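Local atomic coordinates of neutral ceramidase (Pseudomonas aeruginosa, PDB entry 2ZWS), a protein that hydrolyses the N-acyl linkage of ceramides to sphingosine and free fatty acid, with zinc as cofactor, and also catalyses the reverse synthesis. Residues Y58-L63 and A94-H99; F201-T206 and P217-Y222; Y613-Y618 and R637-L642. One frame throughout, in Å; residues are numbered along the deposited sequence.

Contact 1: residues Y58-L63 and A94-H99; sequences YVNTDL and AATHTH. With ZN (zinc ion), chain B; FMT (formic acid), chain E.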
loop_
_atom_site.group_PDB
_atom_site.type_symbol
_atom_site.label_atom_id
_atom_site.label_comp_id
_atom_site.label_asym_id
_atom_site.label_seq_id
_atom_site.Cartn_x
_atom_site.Cartn_y
_atom_site.Cartn_z
ATOM N N TYR A 58 -0.772 2.831 14.263
ATOM C CA TYR A 58 -1.074 3.080 12.863
ATOM C C TYR A 58 0.001 2.394 12.015
ATOM O O TYR A 58 1.194 2.517 12.306
ATOM C CB TYR A 58 -1.060 4.602 12.595
ATOM C CG TYR A 58 -1.115 4.962 11.146
ATOM C CD1 TYR A 58 0.056 5.159 10.401
ATOM C CD2 TYR A 58 -2.342 5.089 10.513
ATOM C CE1 TYR A 58 0.014 5.471 9.049
ATOM C CE2 TYR A 58 -2.418 5.427 9.150
ATOM C CZ TYR A 58 -1.235 5.604 8.431
ATOM O OH TYR A 58 -1.311 5.925 7.093
ATOM N N VAL A 59 -0.438 1.581 11.050
ATOM C CA VAL A 59 0.499 0.896 10.162
ATOM C C VAL A 59 0.203 1.273 8.722
ATOM O O VAL A 59 -0.947 1.140 8.270
ATOM C CB VAL A 59 0.449 -0.682 10.326
ATOM C CG1 VAL A 59 1.517 -1.334 9.484
ATOM C CG2 VAL A 59 0.589 -1.119 11.809
ATOM N N ASN A 60 1.205 1.793 8.011
ATOM C CA ASN A 60 1.024 2.026 6.582
ATOM C C ASN A 60 1.822 0.973 5.797
ATOM O O ASN A 60 2.953 0.646 6.164
ATOM C CB ASN A 60 1.461 3.449 6.162
ATOM C CG ASN A 60 0.913 3.858 4.805
ATOM O OD1 ASN A 60 -0.285 3.730 4.520
ATOM N ND2 ASN A 60 1.782 4.405 3.996
ATOM N N THR A 61 1.194 0.391 4.774
ATOM C CA THR A 61 1.758 -0.745 4.063
ATOM C C THR A 61 1.974 -0.445 2.571
ATOM O O THR A 61 1.137 0.222 1.908
ATOM C CB THR A 61 0.822 -1.990 4.189
ATOM O OG1 THR A 61 -0.455 -1.710 3.569
ATOM C CG2 THR A 61 0.649 -2.410 5.689
ATOM N N ASP A 62 3.082 -0.965 2.041
ATOM C CA ASP A 62 3.385 -0.857 0.616
ATOM C C ASP A 62 2.570 -1.891 -0.216
ATOM O O ASP A 62 3.148 -2.796 -0.835
ATOM C CB ASP A 62 4.891 -1.055 0.369
ATOM C CG ASP A 62 5.766 0.077 0.903
ATOM O OD1 ASP A 62 5.424 1.266 0.728
ATOM O OD2 ASP A 62 6.862 -0.227 1.431
ATOM N N LEU A 63 1.253 -1.720 -0.222
ATOM C CA LEU A 63 0.316 -2.651 -0.860
ATOM C C LEU A 63 -0.690 -1.870 -1.684
ATOM O O LEU A 63 -0.895 -0.670 -1.459
ATOM C CB LEU A 63 -0.474 -3.447 0.202
ATOM C CG LEU A 63 0.395 -4.318 1.116
ATOM C CD1 LEU A 63 -0.423 -4.896 2.231
ATOM C CD2 LEU A 63 1.055 -5.430 0.291
ATOM N N ALA A 94 -3.371 0.844 6.846
ATOM C CA ALA A 94 -3.638 1.578 5.616
ATOM C C ALA A 94 -2.624 1.185 4.559
ATOM O O ALA A 94 -1.598 0.563 4.861
ATOM C CB ALA A 94 -3.596 3.046 5.890
ATOM N N ALA A 95 -2.931 1.496 3.309
ATOM C CA ALA A 95 -2.057 1.125 2.198
ATOM C C ALA A 95 -1.698 2.340 1.339
ATOM O O ALA A 95 -2.482 3.307 1.230
ATOM C CB ALA A 95 -2.792 0.121 1.339
ATOM N N THR A 96 -0.554 2.230 0.672
ATOM C CA THR A 96 -0.061 3.286 -0.210
ATOM C C THR A 96 -0.737 3.239 -1.601
ATOM O O THR A 96 -0.629 4.209 -2.383
ATOM C CB THR A 96 1.438 3.109 -0.503
ATOM O OG1 THR A 96 1.627 1.824 -1.134
ATOM C CG2 THR A 96 2.289 3.285 0.752
ATOM N N HIS A 97 -1.359 2.100 -1.927
ATOM C CA HIS A 97 -2.026 1.903 -3.236
ATOM C C HIS A 97 -1.031 1.750 -4.382
ATOM O O HIS A 97 -1.314 2.088 -5.533
ATOM C CB HIS A 97 -3.039 3.005 -3.506
ATOM C CG HIS A 97 -4.075 2.661 -4.521
ATOM N ND1 HIS A 97 -4.672 1.420 -4.596
ATOM C CD2 HIS A 97 -4.720 3.455 -5.421
ATOM C CE1 HIS A 97 -5.599 1.451 -5.551
ATOM N NE2 HIS A 97 -5.656 2.676 -6.057
ATOM N N THR A 98 0.150 1.216 -4.080
ATOM C CA THR A 98 1.036 0.771 -5.166
ATOM C C THR A 98 0.338 -0.277 -6.024
ATOM O O THR A 98 -0.355 -1.160 -5.481
ATOM C CB THR A 98 2.387 0.207 -4.645
ATOM O OG1 THR A 98 3.131 -0.348 -5.733
ATOM C CG2 THR A 98 2.194 -0.865 -3.575
ATOM N N HIS A 99 0.574 -0.228 -7.336
ATOM C CA HIS A 99 -0.020 -1.201 -8.246
ATOM C C HIS A 99 1.011 -2.230 -8.707
ATOM O O HIS A 99 0.762 -2.941 -9.679
ATOM C CB HIS A 99 -0.640 -0.466 -9.434
ATOM C CG HIS A 99 -1.894 0.272 -9.094
ATOM N ND1 HIS A 99 -1.985 1.141 -8.027
ATOM C CD2 HIS A 99 -3.105 0.286 -9.690
ATOM C CE1 HIS A 99 -3.203 1.657 -7.984
ATOM N NE2 HIS A 99 -3.909 1.126 -8.962
HETATM ZN ZN ZN B . -7.204 3.319 -7.433
HETATM C C FMT E . 5.173 4.637 2.511
HETATM O O1 FMT E . 5.750 4.027 1.551
HETATM O O2 FMT E . 4.570 4.200 3.542
HETATM O O HOH W 1 -2.311 5.180 3.191
HETATM O O HOH W 2 4.230 1.485 -1.586
HETATM O O HOH W 3 -6.553 1.834 -8.791
#
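Thr-61 holds the carbonyl of Ala-94 twice, once through its backbone N and once through its hydroxyl. OG1 stands between the backbone N and the carbonyl carbon (chi1 63°), which sets it against Ala-94 O, 2.9 Å away; the two donors reach that oxygen from opposite faces of the carbonyl plane. The parallel ladder between strands 55-61 and 91-95 is completed by Ala-94 N to Val-59 O and Thr-96 N to Thr-61 O. Past the strand ends, Leu-63 O accepts from His-97 N at 2.8 Å.

Asn-60, whose CG is anti to its backbone N (chi1 -163°), brings its amide beside Ala-94 and Thr-96: OD1 comes within 3.6 Å of Ala-94 CB, and ND2 meets Thr-96 CG2 at 3.5 Å, the Asn-60 and Thr-96 side chains crossing at about a right angle. Inferred to bind substrate, Asn-60 here donates through ND2 to a formic acid molecule, probably from the crystallisation liquor (O2, 2.8 Å). A water joins Asp-62 OD1 to Thr-96 OG1, while Asp-62 OD2 is engaged by Arg-43 and the backbone of Trp-41.

The strands belong to a beta-alpha-beta unit around helix 68-81, and the loop after the second one delivers His-97. Its NE2 binds zinc at 2.2 Å, and His-99 CE1 lies over the centre of its ring. With ND1 hydrogen-bonded to Gly-64 O, the imidazole is fixed at both nitrogens for metal binding.

Contact 2: residues F201-T206 and P217-Y222; sequences FPVHST and PDNKGY. With ZN (zinc ion), chain B.
Lys-220 lies alongside Ser-205 on its way to Phe-201, its CG 3.5 Å from Ser-205 OG, which is itself hydrogen-bonded to Thr-96 O. The chain is extended as far as CE and bends at the last torsion (chi4 -67°), which turns NZ to the carbonyl of Phe-201; NZ donates to Phe-201 O at 2.8 Å, tilted 23° from the carbonyl plane. The same ammonium group sits at the edge of the Phe-201 ring and has a second partner in Gln-276. Val-203 crosses the lysine obliquely, with CG1 4.2 Å from CE of Lys-220.

The contact packs the N-terminal part of helix 218-231 against the loop that follows strand 194-200, the loop that carries the zinc ligand His-204. His-204 points away from the helix, and its NE2 binds zinc at 2.1 Å, in company with His-97, Glu-411 and Tyr-448.

The Asn-219 amide meets the loop backbone through ND2, which makes a weak bond of 3.4 Å to His-204 O, while its OD1 is taken by Gln-276. Asp-218 points toward the loop, its OD1 3.0 Å from Ser-205 C, a close approach but no bond, since Ser-205 O and both carboxylate oxygens are acceptors. OD1 accepts from Asn-219 N at 2.7 Å and from Ser-207 N, and OD2 from Met-208 N.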
loop_
_atom_site.group_PDB
_atom_site.type_symbol
_atom_site.label_atom_id
_atom_site.label_comp_id
_atom_site.label_asym_id
_atom_site.label_seq_id
_atom_site.Cartn_x
_atom_site.Cartn_y
_atom_site.Cartn_z
ATOM N N PHE A 201 -0.843 12.541 1.605
ATOM C CA PHE A 201 -1.016 13.328 0.379
ATOM C C PHE A 201 -1.643 12.415 -0.682
ATOM O O PHE A 201 -1.177 11.289 -0.848
ATOM C CB PHE A 201 0.324 13.875 -0.133
ATOM C CG PHE A 201 0.220 14.550 -1.464
ATOM C CD1 PHE A 201 0.684 13.913 -2.607
ATOM C CD2 PHE A 201 -0.310 15.845 -1.579
ATOM C CE1 PHE A 201 0.576 14.514 -3.864
ATOM C CE2 PHE A 201 -0.439 16.464 -2.850
ATOM C CZ PHE A 201 0.021 15.804 -3.989
ATOM N N PRO A 202 -2.703 12.870 -1.378
ATOM C CA PRO A 202 -3.353 11.940 -2.323
ATOM C C PRO A 202 -2.770 11.967 -3.724
ATOM O O PRO A 202 -2.761 13.015 -4.382
ATOM C CB PRO A 202 -4.812 12.429 -2.350
ATOM C CG PRO A 202 -4.679 13.959 -2.108
ATOM C CD PRO A 202 -3.394 14.179 -1.297
ATOM N N VAL A 203 -2.325 10.806 -4.194
ATOM C CA VAL A 203 -1.911 10.624 -5.587
ATOM C C VAL A 203 -1.791 9.126 -5.836
ATOM O O VAL A 203 -1.153 8.443 -5.037
ATOM C CB VAL A 203 -0.574 11.379 -5.925
ATOM C CG1 VAL A 203 0.637 10.884 -5.058
ATOM C CG2 VAL A 203 -0.283 11.305 -7.440
ATOM N N HIS A 204 -2.425 8.624 -6.897
ATOM C CA HIS A 204 -2.264 7.202 -7.232
ATOM C C HIS A 204 -0.791 6.809 -7.337
ATOM O O HIS A 204 0.011 7.509 -7.956
ATOM C CB HIS A 204 -2.997 6.811 -8.520
ATOM C CG HIS A 204 -4.371 6.280 -8.286
ATOM N ND1 HIS A 204 -5.426 7.085 -7.896
ATOM C CD2 HIS A 204 -4.866 5.020 -8.382
ATOM C CE1 HIS A 204 -6.504 6.328 -7.738
ATOM N NE2 HIS A 204 -6.183 5.073 -8.017
ATOM N N SER A 205 -0.474 5.663 -6.746
ATOM C CA SER A 205 0.867 5.121 -6.806
ATOM C C SER A 205 0.988 4.178 -8.010
ATOM O O SER A 205 1.157 2.944 -7.878
ATOM C CB SER A 205 1.207 4.421 -5.478
ATOM O OG SER A 205 1.341 5.414 -4.465
ATOM N N THR A 206 0.942 4.796 -9.185
ATOM C CA THR A 206 0.813 4.074 -10.457
ATOM C C THR A 206 1.890 4.539 -11.428
ATOM O O THR A 206 1.734 4.432 -12.640
ATOM C CB THR A 206 -0.561 4.355 -11.107
ATOM O OG1 THR A 206 -0.782 5.777 -11.138
ATOM C CG2 THR A 206 -1.697 3.702 -10.333
ATOM N N PRO A 217 7.247 -0.628 -4.562
ATOM C CA PRO A 217 6.343 0.190 -3.761
ATOM C C PRO A 217 6.033 1.547 -4.424
ATOM O O PRO A 217 5.368 2.393 -3.800
ATOM C CB PRO A 217 7.136 0.382 -2.471
ATOM C CG PRO A 217 8.582 0.494 -2.956
ATOM C CD PRO A 217 8.644 -0.501 -4.104
ATOM N N ASP A 218 6.503 1.732 -5.663
ATOM C CA ASP A 218 6.066 2.849 -6.522
ATOM C C ASP A 218 6.432 4.203 -5.945
ATOM O O ASP A 218 7.386 4.291 -5.179
ATOM C CB ASP A 218 4.572 2.709 -6.842
ATOM C CG ASP A 218 4.176 3.370 -8.161
ATOM O OD1 ASP A 218 3.948 4.609 -8.186
ATOM O OD2 ASP A 218 4.077 2.644 -9.179
ATOM N N ASN A 219 5.719 5.273 -6.317
ATOM C CA ASN A 219 6.250 6.582 -5.992
ATOM C C ASN A 219 6.268 6.883 -4.487
ATOM O O ASN A 219 7.218 7.492 -3.972
ATOM C CB ASN A 219 5.604 7.698 -6.831
ATOM C CG ASN A 219 4.095 7.798 -6.676
ATOM O OD1 ASN A 219 3.586 7.949 -5.564
ATOM N ND2 ASN A 219 3.369 7.808 -7.813
ATOM N N LYS A 220 5.236 6.455 -3.756
ATOM C CA LYS A 220 5.243 6.668 -2.296
ATOM C C LYS A 220 6.312 5.845 -1.624
ATOM O O LYS A 220 6.973 6.302 -0.698
ATOM C CB LYS A 220 3.856 6.385 -1.708
ATOM C CG LYS A 220 2.836 7.524 -2.103
ATOM C CD LYS A 220 1.545 7.380 -1.317
ATOM C CE LYS A 220 0.606 8.592 -1.581
ATOM N NZ LYS A 220 1.189 9.859 -1.028
ATOM N N GLY A 221 6.546 4.653 -2.153
ATOM C CA GLY A 221 7.621 3.811 -1.639
ATOM C C GLY A 221 8.988 4.427 -1.892
ATOM O O GLY A 221 9.899 4.267 -1.046
ATOM N N TYR A 222 9.174 5.084 -3.040
ATOM C CA TYR A 222 10.444 5.767 -3.290
ATOM C C TYR A 222 10.620 6.940 -2.316
ATOM O O TYR A 222 11.699 7.152 -1.770
ATOM C CB TYR A 222 10.580 6.296 -4.728
ATOM C CG TYR A 222 11.953 6.920 -4.854
ATOM C CD1 TYR A 222 12.119 8.302 -4.757
ATOM C CD2 TYR A 222 13.099 6.119 -4.968
ATOM C CE1 TYR A 222 13.376 8.882 -4.807
ATOM C CE2 TYR A 222 14.377 6.682 -5.020
ATOM C CZ TYR A 222 14.502 8.069 -4.931
ATOM O OH TYR A 222 15.735 8.654 -4.980
HETATM ZN ZN ZN B . -7.204 3.319 -7.433
HETATM O O HOH W 3 -6.553 1.834 -8.791
#

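Contact 3: residues Y613-Y618 and R637-L642; sequences YYIRHY and RSFEVL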
loop_
_atom_site.group_PDB
_atom_site.type_symbol
_atom_site.label_atom_id
_atom_site.label_comp_id
_atom_site.label_asym_id
_atom_site.label_seq_id
_atom_site.Cartn_x
_atom_site.Cartn_y
_atom_site.Cartn_z
ATOM N N TYR A 613 34.542 -5.056 -6.013
ATOM C CA TYR A 613 33.211 -5.476 -5.608
ATOM C C TYR A 613 32.876 -6.822 -6.235
ATOM O O TYR A 613 33.475 -7.210 -7.243
ATOM C CB TYR A 613 32.183 -4.453 -6.107
ATOM C CG TYR A 613 32.274 -3.091 -5.452
ATOM C CD1 TYR A 613 31.420 -2.761 -4.399
ATOM C CD2 TYR A 613 33.194 -2.127 -5.893
ATOM C CE1 TYR A 613 31.478 -1.521 -3.784
ATOM C CE2 TYR A 613 33.272 -0.872 -5.272
ATOM C CZ TYR A 613 32.402 -0.580 -4.215
ATOM O OH TYR A 613 32.444 0.651 -3.589
ATOM N N TYR A 614 31.912 -7.531 -5.663
ATOM C CA TYR A 614 31.316 -8.652 -6.377
ATOM C C TYR A 614 29.839 -8.752 -6.040
ATOM O O TYR A 614 29.360 -8.058 -5.147
ATOM C CB TYR A 614 32.049 -9.962 -6.081
ATOM C CG TYR A 614 31.960 -10.477 -4.658
ATOM C CD1 TYR A 614 32.932 -10.136 -3.701
ATOM C CD2 TYR A 614 30.945 -11.348 -4.278
ATOM C CE1 TYR A 614 32.859 -10.634 -2.401
ATOM C CE2 TYR A 614 30.882 -11.862 -2.996
ATOM C CZ TYR A 614 31.837 -11.494 -2.059
ATOM O OH TYR A 614 31.759 -12.011 -0.790
ATOM N N ILE A 615 29.115 -9.602 -6.753
ATOM C CA ILE A 615 27.685 -9.763 -6.501
ATOM C C ILE A 615 27.402 -11.201 -6.058
ATOM O O ILE A 615 27.883 -12.159 -6.673
ATOM C CB ILE A 615 26.849 -9.345 -7.751
ATOM C CG1 ILE A 615 26.954 -7.824 -7.972
ATOM C CG2 ILE A 615 25.374 -9.785 -7.616
ATOM C CD1 ILE A 615 26.389 -7.321 -9.291
ATOM N N ARG A 616 26.668 -11.342 -4.957
ATOM C CA ARG A 616 26.233 -12.634 -4.461
ATOM C C ARG A 616 24.726 -12.821 -4.687
ATOM O O ARG A 616 23.922 -11.887 -4.469
ATOM C CB ARG A 616 26.578 -12.762 -2.974
ATOM C CG ARG A 616 26.301 -14.100 -2.364
ATOM C CD ARG A 616 27.043 -14.262 -1.045
ATOM N NE ARG A 616 26.688 -15.532 -0.418
ATOM C CZ ARG A 616 27.207 -15.977 0.719
ATOM N NH1 ARG A 616 26.815 -17.143 1.212
ATOM N NH2 ARG A 616 28.100 -15.240 1.368
ATOM N N HIS A 617 24.346 -14.026 -5.100
ATOM C CA HIS A 617 22.951 -14.395 -5.267
ATOM C C HIS A 617 22.542 -15.458 -4.251
ATOM O O HIS A 617 23.292 -16.393 -3.994
ATOM C CB HIS A 617 22.688 -14.901 -6.699
ATOM C CG HIS A 617 21.356 -15.557 -6.888
ATOM N ND1 HIS A 617 20.158 -14.933 -6.583
ATOM C CD2 HIS A 617 21.030 -16.760 -7.424
ATOM C CE1 HIS A 617 19.160 -15.747 -6.885
ATOM N NE2 HIS A 617 19.664 -16.863 -7.383
ATOM N N TYR A 618 21.365 -15.280 -3.660
ATOM C CA TYR A 618 20.740 -16.281 -2.792
ATOM C C TYR A 618 19.386 -16.646 -3.380
ATOM O O TYR A 618 18.631 -15.746 -3.752
ATOM C CB TYR A 618 20.498 -15.697 -1.400
ATOM C CG TYR A 618 21.695 -15.173 -0.667
ATOM C CD1 TYR A 618 22.317 -15.958 0.300
ATOM C CD2 TYR A 618 22.194 -13.893 -0.892
ATOM C CE1 TYR A 618 23.402 -15.479 1.014
ATOM C CE2 TYR A 618 23.281 -13.398 -0.187
ATOM C CZ TYR A 618 23.887 -14.214 0.764
ATOM O OH TYR A 618 24.968 -13.754 1.499
ATOM N N ARG A 637 32.814 -13.325 -9.918
ATOM C CA ARG A 637 34.174 -12.848 -9.741
ATOM C C ARG A 637 34.123 -11.362 -9.372
ATOM O O ARG A 637 33.097 -10.701 -9.579
ATOM C CB ARG A 637 34.978 -13.062 -11.024
ATOM C CG ARG A 637 34.526 -12.198 -12.173
ATOM C CD ARG A 637 35.258 -12.583 -13.429
ATOM N NE ARG A 637 34.862 -11.727 -14.536
ATOM C CZ ARG A 637 34.973 -12.069 -15.812
ATOM N NH1 ARG A 637 35.452 -13.261 -16.144
ATOM N NH2 ARG A 637 34.593 -11.224 -16.756
ATOM N N SER A 638 35.207 -10.830 -8.814
ATOM C CA SER A 638 35.245 -9.402 -8.528
ATOM C C SER A 638 35.338 -8.531 -9.790
ATOM O O SER A 638 35.789 -8.983 -10.852
ATOM C CB SER A 638 36.392 -9.067 -7.571
ATOM O OG SER A 638 37.623 -9.185 -8.257
ATOM N N PHE A 639 34.895 -7.280 -9.657
ATOM C CA PHE A 639 35.069 -6.235 -10.669
ATOM C C PHE A 639 35.509 -4.962 -9.959
ATOM O O PHE A 639 35.332 -4.845 -8.737
ATOM C CB PHE A 639 33.782 -6.007 -11.487
ATOM C CG PHE A 639 32.578 -5.625 -10.655
ATOM C CD1 PHE A 639 31.776 -6.605 -10.095
ATOM C CD2 PHE A 639 32.255 -4.287 -10.438
ATOM C CE1 PHE A 639 30.677 -6.270 -9.317
ATOM C CE2 PHE A 639 31.134 -3.938 -9.658
ATOM C CZ PHE A 639 30.348 -4.925 -9.115
ATOM N N GLU A 640 36.088 -4.029 -10.711
ATOM C CA GLU A 640 36.596 -2.790 -10.137
ATOM C C GLU A 640 35.705 -1.619 -10.488
ATOM O O GLU A 640 35.315 -1.448 -11.645
ATOM C CB GLU A 640 38.016 -2.503 -10.632
ATOM C CG GLU A 640 38.685 -1.349 -9.870
ATOM C CD GLU A 640 40.154 -1.169 -10.216
ATOM O OE1 GLU A 640 40.732 -2.016 -10.935
ATOM O OE2 GLU A 640 40.731 -0.161 -9.756
ATOM N N VAL A 641 35.399 -0.799 -9.490
ATOM C CA VAL A 641 34.801 0.494 -9.767
ATOM C C VAL A 641 35.926 1.525 -9.744
ATOM O O VAL A 641 36.645 1.649 -8.740
ATOM C CB VAL A 641 33.684 0.868 -8.772
ATOM C CG1 VAL A 641 33.165 2.266 -9.072
ATOM C CG2 VAL A 641 32.534 -0.159 -8.842
ATOM N N LEU A 642 36.084 2.219 -10.871
ATOM C CA LEU A 642 37.112 3.251 -11.047
ATOM C C LEU A 642 36.532 4.629 -10.717
ATOM O O LEU A 642 35.319 4.826 -10.792
ATOM C CB LEU A 642 37.616 3.254 -12.497
ATOM C CG LEU A 642 38.044 1.937 -13.148
ATOM C CD1 LEU A 642 38.330 2.129 -14.633
ATOM C CD2 LEU A 642 39.253 1.361 -12.444
#
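Two backbone hydrogen bonds join Tyr-613 to Phe-639: Tyr-613 N to Phe-639 O and Phe-639 N to Tyr-613 O, both 2.8 Å. Both are close to straight, with an N-H...O angle of 162° in the first. Ser-638 adds a CA-H...O contact, its CA 3.1 Å from Tyr-613 O, so this one carbonyl is approached by a backbone N-H and a CA-H from successive residues.

The pair is an antiparallel hydrogen-bonded bridge in the hairpin of strands 611-622 and 629-642, near the end of the hairpin away from its turn. These strands form part of a five-stranded sheet in the C-terminal domain, whose sequence belongs to the E-set clan. The segment 637-642 falls in the C-terminal region required for correct folding and localization. The axes of strands 613-618 and 639-642 diverge from exact antiparallel alignment, with 129° between their directions.

Apolar contacts lie on the face that carries Tyr-613 and Phe-639. Phe-639 CG sits between its backbone N and carbonyl carbon (chi1 58°). Tyr-613 CB stands over the ring face toward its rim in a CH-pi contact, 3.9 Å from the ring centroid of Phe-639, and Tyr-613 O lies over one face as well. At the ring edge Ile-615 CG1 meets Phe-639 CE1 at 4.3 Å. The Tyr-613 side chain runs aslant to that of Val-641, with CD2 3.6 Å from Val-641 CG2; the Tyr-613 ring meets that of Trp-602 of strand 595-603, which also touches the Phe-639 side chain.

From the N terminus, contact 1 comes first: residues 58-63 and 94-99 close the loop that holds helix 68-81. Contact 2 follows with a much shorter loop, 201-206 back to 217-222, and contact 3 closes the hairpin of 613-618 and 637-642 near the C terminus. The three lie in series, neither nesting nor crossing. Contacts 1 and 2 nevertheless meet in space, their centres about 9 Å apart, because each supplies a histidine to the same zinc ion and Ser-205 probably hydrogen-bonds to Thr-96 and His-99. Contact 3 stands apart in the C-terminal domain, its nearest atoms about 18 Å from contact 2.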